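Local structure of putative uncharacterized protein (Methanosarcina barkeri str. Fusaro, 3P43) at residues Asp45-Trp57 and Phe108-Leu122. The protein probably acts as a manganese-dependent phosphoesterase of the LigD family, processing 3' ends of DNA during repair. Sequence-based numbering, arbitrary orientation.
Sequences DFRLEMDGVLKSW and FELLKREEREIVVSL. With MN (manganese (II) ion), chain B.
Hairpins 45-57 and 108-122 of the antiparallel beta barrel face each other across its interior, strands 45-50 and 108-114 crossing at 76° with their short axes 9.2 Å apart at closest approach. A type I' turn closes hairpin 45-57; in the other, a classic beta bulge sets Leu111 and Lys112 opposite Val119, whose O accepts from both their backbone N atoms. Leu48 suits the centre because its two methyls reach different partners: CD2 sits over the middle of the Phe108 ring, a CH-pi contact 3.9 Å from the centroid and 8° off the normal, while CD1 rests against Ile118 CG2 and Val120 CG1. Phe108 offers that methyl a flat face, and its edge meets backbone, CZ lying 3.2 Å from Glu49 O. Unbranched and flexible, Met50 bends at chi2 (-104°), which brings CE to Leu110 CD1 and Ile118 CG2. Ile118 CD1 extends to the edge of the Trp57 indole, 3.8 Å from CH2. On the outer face of strand 45-50, Asp45 binds manganese with His37 and His43. Toward the turn the contact becomes polar. Arg113 is long enough for its apolar CD to pass Met50 SD and its guanidinium to lie face-on to Lys55 CD, although the like-charged Lys55 NZ comes within 4.1 Å of Arg113 NH2. Its salt bridge to Asp51 is long, but a water links them, donating to Asp51 OD2 at 2.6 Å and accepting from Arg113 NH1 at 2.7 Å.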
loop_
_atom_site.group_PDB
_atom_site.type_symbol
_atom_site.label_atom_id
_atom_site.label_comp_id
_atom_site.label_asym_id
_atom_site.label_seq_id
_atom_site.Cartn_x
_atom_site.Cartn_y
_atom_site.Cartn_z
ATOM N N ASP A 45 1.639 2.084 5.234
ATOM C CA ASP A 45 0.707 2.503 4.206
ATOM C C ASP A 45 1.276 2.126 2.848
ATOM O O ASP A 45 2.387 2.522 2.490
ATOM C CB ASP A 45 0.416 3.996 4.313
ATOM C CG ASP A 45 -0.377 4.335 5.556
ATOM O OD1 ASP A 45 -1.474 3.770 5.730
ATOM O OD2 ASP A 45 0.091 5.157 6.364
ATOM N N PHE A 46 0.515 1.311 2.124
ATOM C CA PHE A 46 0.886 0.858 0.797
ATOM C C PHE A 46 0.058 1.626 -0.237
ATOM O O PHE A 46 -1.169 1.605 -0.190
ATOM C CB PHE A 46 0.643 -0.652 0.673
ATOM C CG PHE A 46 0.919 -1.193 -0.692
ATOM C CD1 PHE A 46 2.219 -1.392 -1.120
ATOM C CD2 PHE A 46 -0.119 -1.493 -1.551
ATOM C CE1 PHE A 46 2.477 -1.880 -2.379
ATOM C CE2 PHE A 46 0.135 -1.986 -2.813
ATOM C CZ PHE A 46 1.435 -2.175 -3.231
ATOM N N ARG A 47 0.731 2.307 -1.159
ATOM C CA ARG A 47 0.051 3.191 -2.101
ATOM C C ARG A 47 0.433 2.912 -3.547
ATOM O O ARG A 47 1.612 2.764 -3.871
ATOM C CB ARG A 47 0.369 4.652 -1.788
ATOM C CG ARG A 47 0.187 5.051 -0.339
ATOM C CD ARG A 47 0.390 6.544 -0.187
ATOM N NE ARG A 47 0.696 6.905 1.185
ATOM C CZ ARG A 47 -0.214 7.012 2.143
ATOM N NH1 ARG A 47 -1.490 6.783 1.866
ATOM N NH2 ARG A 47 0.156 7.344 3.372
ATOM N N LEU A 48 -0.573 2.867 -4.413
ATOM C CA LEU A 48 -0.372 2.657 -5.844
ATOM C C LEU A 48 -0.898 3.858 -6.611
ATOM O O LEU A 48 -2.019 4.317 -6.368
ATOM C CB LEU A 48 -1.132 1.416 -6.318
ATOM C CG LEU A 48 -0.659 0.038 -5.868
ATOM C CD1 LEU A 48 -1.687 -1.015 -6.262
ATOM C CD2 LEU A 48 0.707 -0.290 -6.457
ATOM N N GLU A 49 -0.098 4.367 -7.539
ATOM C CA GLU A 49 -0.557 5.458 -8.387
ATOM C C GLU A 49 -1.552 4.930 -9.403
ATOM O O GLU A 49 -1.212 4.096 -10.244
ATOM C CB GLU A 49 0.597 6.147 -9.114
ATOM C CG GLU A 49 0.115 7.198 -10.112
ATOM C CD GLU A 49 1.245 7.874 -10.861
ATOM O OE1 GLU A 49 2.410 7.752 -10.423
ATOM O OE2 GLU A 49 0.966 8.535 -11.885
ATOM N N MET A 50 -2.788 5.404 -9.292
ATOM C CA MET A 50 -3.837 5.119 -10.256
ATOM C C MET A 50 -4.565 6.421 -10.545
ATOM O O MET A 50 -4.880 7.172 -9.624
ATOM C CB MET A 50 -4.839 4.122 -9.668
ATOM C CG MET A 50 -4.217 2.874 -9.068
ATOM S SD MET A 50 -4.401 1.441 -10.141
ATOM C CE MET A 50 -3.712 0.154 -9.118
ATOM N N ASP A 51 -4.832 6.684 -11.817
ATOM C CA ASP A 51 -5.649 7.826 -12.209
ATOM C C ASP A 51 -5.202 9.124 -11.545
ATOM O O ASP A 51 -6.029 9.923 -11.113
ATOM C CB ASP A 51 -7.118 7.554 -11.887
ATOM C CG ASP A 51 -7.715 6.460 -12.762
ATOM O OD1 ASP A 51 -7.828 6.674 -13.989
ATOM O OD2 ASP A 51 -8.077 5.388 -12.222
ATOM N N GLY A 52 -3.893 9.324 -11.453
ATOM C CA GLY A 52 -3.353 10.573 -10.944
ATOM C C GLY A 52 -3.318 10.719 -9.433
ATOM O O GLY A 52 -2.723 11.668 -8.921
ATOM N N VAL A 53 -3.959 9.800 -8.713
ATOM C CA VAL A 53 -3.868 9.804 -7.257
ATOM C C VAL A 53 -3.206 8.532 -6.726
ATOM O O VAL A 53 -2.864 7.631 -7.491
ATOM C CB VAL A 53 -5.245 10.013 -6.566
ATOM C CG1 VAL A 53 -5.870 11.326 -7.004
ATOM C CG2 VAL A 53 -6.181 8.831 -6.827
ATOM N N LEU A 54 -3.018 8.475 -5.414
ATOM C CA LEU A 54 -2.429 7.311 -4.775
ATOM C C LEU A 54 -3.509 6.503 -4.069
ATOM O O LEU A 54 -3.966 6.880 -2.990
ATOM C CB LEU A 54 -1.361 7.740 -3.766
ATOM C CG LEU A 54 -0.075 8.353 -4.330
ATOM C CD1 LEU A 54 0.795 8.923 -3.214
ATOM C CD2 LEU A 54 0.689 7.322 -5.129
ATOM N N LYS A 55 -3.927 5.398 -4.678
ATOM C CA LYS A 55 -4.880 4.503 -4.026
ATOM C C LYS A 55 -4.134 3.838 -2.878
ATOM O O LYS A 55 -3.006 3.372 -3.060
ATOM C CB LYS A 55 -5.412 3.457 -5.012
ATOM C CG LYS A 55 -6.660 2.717 -4.529
ATOM C CD LYS A 55 -7.124 1.687 -5.561
ATOM C CE LYS A 55 -8.264 0.830 -5.028
ATOM N NZ LYS A 55 -9.471 1.637 -4.698
ATOM N N SER A 56 -4.752 3.791 -1.699
ATOM C CA SER A 56 -3.998 3.499 -0.480
ATOM C C SER A 56 -4.597 2.423 0.419
ATOM O O SER A 56 -5.820 2.293 0.522
ATOM C CB SER A 56 -3.800 4.784 0.331
ATOM O OG SER A 56 -3.022 5.720 -0.390
ATOM N N TRP A 57 -3.715 1.670 1.075
ATOM C CA TRP A 57 -4.106 0.647 2.043
ATOM C C TRP A 57 -3.227 0.742 3.279
ATOM O O TRP A 57 -2.018 0.957 3.167
ATOM C CB TRP A 57 -3.948 -0.763 1.461
ATOM C CG TRP A 57 -4.883 -1.120 0.333
ATOM C CD1 TRP A 57 -6.042 -1.834 0.423
ATOM C CD2 TRP A 57 -4.713 -0.807 -1.056
ATOM N NE1 TRP A 57 -6.609 -1.979 -0.822
ATOM C CE2 TRP A 57 -5.810 -1.357 -1.748
ATOM C CE3 TRP A 57 -3.732 -0.117 -1.785
ATOM C CZ2 TRP A 57 -5.965 -1.228 -3.128
ATOM C CZ3 TRP A 57 -3.887 0.011 -3.152
ATOM C CH2 TRP A 57 -4.992 -0.546 -3.811
ATOM N N PHE A 108 5.714 0.479 -10.996
ATOM C CA PHE A 108 5.038 -0.796 -11.147
ATOM C C PHE A 108 4.320 -0.896 -12.483
ATOM O O PHE A 108 4.001 0.119 -13.103
ATOM C CB PHE A 108 4.063 -1.030 -9.991
ATOM C CG PHE A 108 2.841 -0.164 -10.034
ATOM C CD1 PHE A 108 1.666 -0.630 -10.607
ATOM C CD2 PHE A 108 2.857 1.112 -9.494
ATOM C CE1 PHE A 108 0.531 0.160 -10.641
ATOM C CE2 PHE A 108 1.723 1.908 -9.525
ATOM C CZ PHE A 108 0.560 1.430 -10.103
ATOM N N GLU A 109 4.092 -2.132 -12.920
ATOM C CA GLU A 109 3.289 -2.415 -14.098
ATOM C C GLU A 109 1.993 -3.037 -13.611
ATOM O O GLU A 109 2.014 -3.985 -12.823
ATOM C CB GLU A 109 4.025 -3.378 -15.030
ATOM C CG GLU A 109 5.238 -2.766 -15.722
ATOM C CD GLU A 109 6.306 -3.787 -16.092
ATOM O OE1 GLU A 109 6.536 -4.739 -15.310
ATOM O OE2 GLU A 109 6.934 -3.624 -17.162
ATOM N N LEU A 110 0.867 -2.493 -14.062
ATOM C CA LEU A 110 -0.436 -2.992 -13.643
ATOM C C LEU A 110 -0.846 -4.158 -14.525
ATOM O O LEU A 110 -0.999 -4.003 -15.732
ATOM C CB LEU A 110 -1.487 -1.884 -13.717
ATOM C CG LEU A 110 -2.919 -2.254 -13.332
ATOM C CD1 LEU A 110 -3.025 -2.505 -11.832
ATOM C CD2 LEU A 110 -3.893 -1.165 -13.767
ATOM N N LEU A 111 -1.022 -5.326 -13.916
ATOM C CA LEU A 111 -1.311 -6.538 -14.667
ATOM C C LEU A 111 -2.806 -6.761 -14.802
ATOM O O LEU A 111 -3.274 -7.266 -15.816
ATOM C CB LEU A 111 -0.659 -7.753 -14.000
ATOM C CG LEU A 111 0.852 -7.618 -13.798
ATOM C CD1 LEU A 111 1.424 -8.887 -13.198
ATOM C CD2 LEU A 111 1.538 -7.278 -15.118
ATOM N N LYS A 112 -3.550 -6.362 -13.780
ATOM C CA LYS A 112 -4.975 -6.640 -13.715
ATOM C C LYS A 112 -5.609 -5.733 -12.674
ATOM O O LYS A 112 -5.006 -5.447 -11.639
ATOM C CB LYS A 112 -5.195 -8.110 -13.338
ATOM C CG LYS A 112 -6.649 -8.537 -13.172
ATOM C CD LYS A 112 -6.726 -9.976 -12.658
ATOM C CE LYS A 112 -8.155 -10.410 -12.353
ATOM N NZ LYS A 112 -8.797 -11.114 -13.496
ATOM N N ARG A 113 -6.816 -5.262 -12.958
ATOM C CA ARG A 113 -7.567 -4.499 -11.971
ATOM C C ARG A 113 -9.053 -4.664 -12.169
ATOM O O ARG A 113 -9.582 -4.436 -13.259
ATOM C CB ARG A 113 -7.217 -3.010 -11.994
ATOM C CG ARG A 113 -8.152 -2.192 -11.111
ATOM C CD ARG A 113 -7.576 -0.848 -10.712
ATOM N NE ARG A 113 -8.448 -0.172 -9.754
ATOM C CZ ARG A 113 -8.593 1.147 -9.665
ATOM N NH1 ARG A 113 -7.926 1.946 -10.483
ATOM N NH2 ARG A 113 -9.418 1.667 -8.764
ATOM N N GLU A 114 -9.722 -5.058 -11.097
ATOM C CA GLU A 114 -11.164 -5.194 -11.091
ATOM C C GLU A 114 -11.633 -4.711 -9.734
ATOM O O GLU A 114 -10.813 -4.434 -8.863
ATOM C CB GLU A 114 -11.563 -6.654 -11.345
ATOM C CG GLU A 114 -11.286 -7.111 -12.774
ATOM C CD GLU A 114 -11.461 -8.610 -12.980
ATOM O OE1 GLU A 114 -11.600 -9.350 -11.978
ATOM O OE2 GLU A 114 -11.450 -9.042 -14.157
ATOM N N GLU A 115 -12.942 -4.587 -9.557
ATOM C CA GLU A 115 -13.488 -4.075 -8.307
ATOM C C GLU A 115 -12.874 -4.764 -7.077
ATOM O O GLU A 115 -12.490 -4.098 -6.109
ATOM C CB GLU A 115 -15.016 -4.198 -8.306
ATOM C CG GLU A 115 -15.699 -3.838 -6.992
ATOM C CD GLU A 115 -15.622 -2.358 -6.646
ATOM O OE1 GLU A 115 -15.019 -1.581 -7.419
ATOM O OE2 GLU A 115 -16.175 -1.973 -5.590
ATOM N N ARG A 116 -12.756 -6.089 -7.126
ATOM C CA ARG A 116 -12.280 -6.854 -5.972
ATOM C C ARG A 116 -10.884 -7.449 -6.114
ATOM O O ARG A 116 -10.493 -8.306 -5.320
ATOM C CB ARG A 116 -13.248 -7.991 -5.643
ATOM C CG ARG A 116 -14.505 -7.573 -4.906
ATOM C CD ARG A 116 -15.172 -8.795 -4.283
ATOM N NE ARG A 116 -15.111 -9.945 -5.175
ATOM C CZ ARG A 116 -14.275 -10.969 -5.032
ATOM N NH1 ARG A 116 -13.428 -11.007 -4.011
ATOM N NH2 ARG A 116 -14.301 -11.967 -5.908
ATOM N N GLU A 117 -10.127 -7.015 -7.110
ATOM C CA GLU A 117 -8.826 -7.621 -7.332
ATOM C C GLU A 117 -7.873 -6.696 -8.059
ATOM O O GLU A 117 -8.254 -6.020 -9.015
ATOM C CB GLU A 117 -8.962 -8.947 -8.086
ATOM C CG GLU A 117 -7.650 -9.716 -8.218
ATOM C CD GLU A 117 -7.815 -11.057 -8.929
ATOM O OE1 GLU A 117 -8.942 -11.373 -9.372
ATOM O OE2 GLU A 117 -6.813 -11.794 -9.046
ATOM N N ILE A 118 -6.635 -6.664 -7.575
ATOM C CA ILE A 118 -5.572 -5.887 -8.189
ATOM C C ILE A 118 -4.295 -6.714 -8.219
ATOM O O ILE A 118 -3.885 -7.279 -7.204
ATOM C CB ILE A 118 -5.335 -4.562 -7.443
ATOM C CG1 ILE A 118 -6.606 -3.706 -7.491
ATOM C CG2 ILE A 118 -4.157 -3.815 -8.045
ATOM C CD1 ILE A 118 -6.492 -2.362 -6.806
ATOM N N VAL A 119 -3.683 -6.805 -9.394
ATOM C CA VAL A 119 -2.426 -7.524 -9.545
ATOM C C VAL A 119 -1.414 -6.597 -10.201
ATOM O O VAL A 119 -1.683 -6.024 -11.253
ATOM C CB VAL A 119 -2.589 -8.783 -10.411
ATOM C CG1 VAL A 119 -1.283 -9.588 -10.432
ATOM C CG2 VAL A 119 -3.742 -9.633 -9.905
ATOM N N VAL A 120 -0.254 -6.449 -9.577
ATOM C CA VAL A 120 0.755 -5.510 -10.058
ATOM C C VAL A 120 2.160 -6.104 -10.006
ATOM O O VAL A 120 2.461 -6.935 -9.155
ATOM C CB VAL A 120 0.747 -4.220 -9.227
ATOM C CG1 VAL A 120 -0.580 -3.520 -9.358
ATOM C CG2 VAL A 120 1.044 -4.538 -7.761
ATOM N N SER A 121 3.020 -5.680 -10.925
ATOM C CA SER A 121 4.421 -6.062 -10.855
ATOM C C SER A 121 5.227 -4.893 -10.299
ATOM O O SER A 121 5.341 -3.847 -10.936
ATOM C CB SER A 121 4.947 -6.469 -12.228
ATOM O OG SER A 121 6.297 -6.870 -12.139
ATOM N N LEU A 122 5.774 -5.073 -9.102
ATOM C CA LEU A 122 6.480 -3.995 -8.417
ATOM C C LEU A 122 7.979 -3.981 -8.708
ATOM O O LEU A 122 8.618 -5.030 -8.811
ATOM C CB LEU A 122 6.264 -4.095 -6.906
ATOM C CG LEU A 122 4.824 -4.114 -6.393
ATOM C CD1 LEU A 122 4.828 -4.084 -4.877
ATOM C CD2 LEU A 122 4.048 -2.943 -6.938
HETATM MN MN MN B . -1.540 5.364 7.872
HETATM O O HOH W 1 -8.594 4.507 -9.803
#